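PDB 3ELZ: ileal bile acid-binding protein from Danio rerio, which binds bile acids such as cholate and probably carries them, and perhaps fatty acids, through the cytoplasm. Local coordinates for residues 112-117 with 127-132. Numbering follows the deposited sequence.
Sequences LVETST and LVRTSK. With CHD (cholic acid), chain E.
E114 and R129 face each other as a hydrogen-bonded antiparallel pair: E114 N reaches R129 O at 2.8 Å, nearly straight, and R129 N returns to E114 O. Matching bond pairs join L112 with S131 and S116 with L127; between them V113–T130 and T115–V128 are non-hydrogen-bonded pairs. On the inward face, the E114 and R129 side chains run alongside each other, and the guanidinium, turned 42° from the carboxylate plane, makes a weak salt bridge from R129 NH1 to E114 OE1 (3.4 Å). The bend at chi3 (-108°) brings R129 NH2 to cholate O7 at 3.3 Å, a weak bond, while cholate O3 lies above one guanidinium face, offset toward its rim, and L127 CD1 sits 3.5 Å from that same O3. A water links L112 O with S131 OG. Replacing R129 by an alanine would probably deprive the buried E114 carboxylate of this countercharge and cholate O7 of this donor. On the other face, V113 CG1 packs on V128 CG1 (3.8 Å), and V128 CG2 lies beside T115 CG2. Strands 101-108 and 8-16 flank this C-terminal beta hairpin, part of the fatty-acid-binding-protein beta-barrel, whose interior holds the polar, ligand-facing E114–R129 pair.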
loop_
_atom_site.group_PDB
_atom_site.type_symbol
_atom_site.label_atom_id
_atom_site.label_comp_id
_atom_site.label_asym_id
_atom_site.label_seq_id
_atom_site.Cartn_x
_atom_site.Cartn_y
_atom_site.Cartn_z
ATOM N N LEU A 112 6.717 8.900 2.154
ATOM C CA LEU A 112 5.529 8.122 1.818
ATOM C C LEU A 112 5.146 7.187 2.974
ATOM O O LEU A 112 5.888 6.266 3.312
ATOM C CB LEU A 112 5.761 7.313 0.527
ATOM C CG LEU A 112 4.562 6.658 -0.175
ATOM C CD1 LEU A 112 3.691 7.698 -0.887
ATOM C CD2 LEU A 112 5.031 5.583 -1.151
ATOM N N VAL A 113 3.985 7.444 3.576
ATOM C CA VAL A 113 3.500 6.682 4.734
ATOM C C VAL A 113 2.231 5.915 4.334
ATOM O O VAL A 113 1.219 6.519 3.965
ATOM C CB VAL A 113 3.262 7.610 5.980
ATOM C CG1 VAL A 113 2.852 6.809 7.218
ATOM C CG2 VAL A 113 4.508 8.441 6.291
ATOM N N GLU A 114 2.328 4.584 4.372
ATOM C CA GLU A 114 1.242 3.678 4.067
ATOM C C GLU A 114 0.765 2.990 5.355
ATOM O O GLU A 114 1.484 2.167 5.931
ATOM C CB GLU A 114 1.706 2.612 3.058
ATOM C CG GLU A 114 2.090 3.152 1.684
ATOM C CD GLU A 114 2.903 2.161 0.842
ATOM O OE1 GLU A 114 2.355 1.618 -0.146
ATOM O OE2 GLU A 114 4.087 1.924 1.158
ATOM N N THR A 115 -0.446 3.325 5.792
ATOM C CA THR A 115 -1.047 2.722 6.986
ATOM C C THR A 115 -2.185 1.790 6.579
ATOM O O THR A 115 -3.208 2.242 6.032
ATOM C CB THR A 115 -1.568 3.807 7.959
ATOM O OG1 THR A 115 -0.552 4.800 8.141
ATOM C CG2 THR A 115 -1.972 3.219 9.309
ATOM N N SER A 116 -1.992 0.498 6.849
ATOM C CA SER A 116 -3.000 -0.531 6.594
ATOM C C SER A 116 -3.616 -1.052 7.888
ATOM O O SER A 116 -2.921 -1.307 8.858
ATOM C CB SER A 116 -2.403 -1.708 5.815
ATOM O OG SER A 116 -1.876 -1.276 4.572
ATOM N N THR A 117 -4.932 -1.227 7.868
ATOM C CA THR A 117 -5.664 -1.749 8.998
ATOM C C THR A 117 -6.531 -2.906 8.505
ATOM O O THR A 117 -7.389 -2.718 7.652
ATOM C CB THR A 117 -6.511 -0.637 9.664
ATOM O OG1 THR A 117 -5.670 0.488 9.922
ATOM C CG2 THR A 117 -7.107 -1.104 10.977
ATOM N N LEU A 127 -0.384 -1.937 10.260
ATOM C CA LEU A 127 0.963 -1.881 9.711
ATOM C C LEU A 127 1.201 -0.464 9.192
ATOM O O LEU A 127 0.365 0.075 8.467
ATOM C CB LEU A 127 1.124 -2.892 8.557
ATOM C CG LEU A 127 2.537 -3.370 8.163
ATOM C CD1 LEU A 127 2.485 -4.690 7.415
ATOM C CD2 LEU A 127 3.283 -2.344 7.322
ATOM N N VAL A 128 2.330 0.133 9.580
ATOM C CA VAL A 128 2.769 1.415 9.028
ATOM C C VAL A 128 4.066 1.221 8.259
ATOM O O VAL A 128 5.108 0.882 8.829
ATOM C CB VAL A 128 2.957 2.517 10.116
ATOM C CG1 VAL A 128 3.441 3.832 9.479
ATOM C CG2 VAL A 128 1.679 2.757 10.875
ATOM N N ARG A 129 3.991 1.438 6.953
ATOM C CA ARG A 129 5.134 1.282 6.080
ATOM C C ARG A 129 5.603 2.676 5.659
ATOM O O ARG A 129 4.817 3.485 5.167
ATOM C CB ARG A 129 4.735 0.424 4.881
ATOM C CG ARG A 129 5.873 0.009 3.985
ATOM C CD ARG A 129 5.333 -0.239 2.592
ATOM N NE ARG A 129 5.302 -1.641 2.224
ATOM C CZ ARG A 129 4.540 -2.147 1.261
ATOM N NH1 ARG A 129 3.716 -1.367 0.567
ATOM N NH2 ARG A 129 4.610 -3.445 0.993
ATOM N N THR A 130 6.871 2.978 5.903
ATOM C CA THR A 130 7.417 4.289 5.540
ATOM C C THR A 130 8.465 4.147 4.432
ATOM O O THR A 130 9.329 3.271 4.493
ATOM C CB THR A 130 7.988 5.029 6.769
ATOM O OG1 THR A 130 7.045 4.956 7.855
ATOM C CG2 THR A 130 8.293 6.505 6.437
ATOM N N SER A 131 8.363 5.001 3.415
ATOM C CA SER A 131 9.266 4.949 2.265
ATOM C C SER A 131 9.931 6.297 2.035
ATOM O O SER A 131 9.268 7.334 2.057
ATOM C CB SER A 131 8.522 4.529 0.983
ATOM O OG SER A 131 8.149 3.160 0.997
ATOM N N LYS A 132 11.237 6.271 1.803
ATOM C CA LYS A 132 11.978 7.484 1.478
ATOM C C LYS A 132 12.088 7.680 -0.028
ATOM O O LYS A 132 12.132 6.712 -0.790
ATOM C CB LYS A 132 13.362 7.502 2.144
ATOM C CG LYS A 132 14.304 6.378 1.733
ATOM C CD LYS A 132 15.686 6.579 2.343
ATOM C CE LYS A 132 16.638 5.457 1.962
ATOM N NZ LYS A 132 17.296 5.682 0.640
HETATM C C1 CHD E . 1.524 -8.251 3.593
HETATM C C2 CHD E . 2.093 -6.945 4.165
HETATM C C3 CHD E . 1.517 -5.745 3.407
HETATM O O3 CHD E . 2.074 -4.556 3.932
HETATM C C4 CHD E . 1.910 -5.848 1.930
HETATM C C5 CHD E . 1.350 -7.161 1.314
HETATM C C6 CHD E . 1.669 -7.233 -0.219
HETATM C C7 CHD E . 3.145 -7.586 -0.508
HETATM O O7 CHD E . 4.019 -6.446 -0.277
HETATM C C8 CHD E . 3.590 -8.854 0.271
HETATM C C9 CHD E . 3.282 -8.767 1.795
HETATM C C10 CHD E . 1.780 -8.445 2.087
HETATM C C11 CHD E . 3.812 -9.989 2.597
HETATM C C12 CHD E . 5.267 -10.370 2.233
HETATM O O12 CHD E . 6.171 -9.400 2.794
HETATM C C13 CHD E . 5.477 -10.518 0.708
HETATM C C14 CHD E . 5.080 -9.205 0.042
HETATM C C15 CHD E . 5.525 -9.441 -1.405
HETATM C C16 CHD E . 6.931 -10.024 -1.205
HETATM C C17 CHD E . 6.977 -10.502 0.269
HETATM C C18 CHD E . 4.690 -11.736 0.148
HETATM C C19 CHD E . 0.878 -9.595 1.617
HETATM C C20 CHD E . 7.777 -11.824 0.403
HETATM C C21 CHD E . 7.697 -12.459 1.807
HETATM C C22 CHD E . 9.242 -11.585 0.021
HETATM C C23 CHD E . 9.829 -12.801 -0.682
HETATM O O25 CHD E . 11.817 -13.485 -1.783
HETATM C C24 CHD E . 11.314 -12.628 -1.018
HETATM O O26 CHD E . 11.910 -11.650 -0.511
HETATM O O HOH W 1 5.718 3.460 2.153
#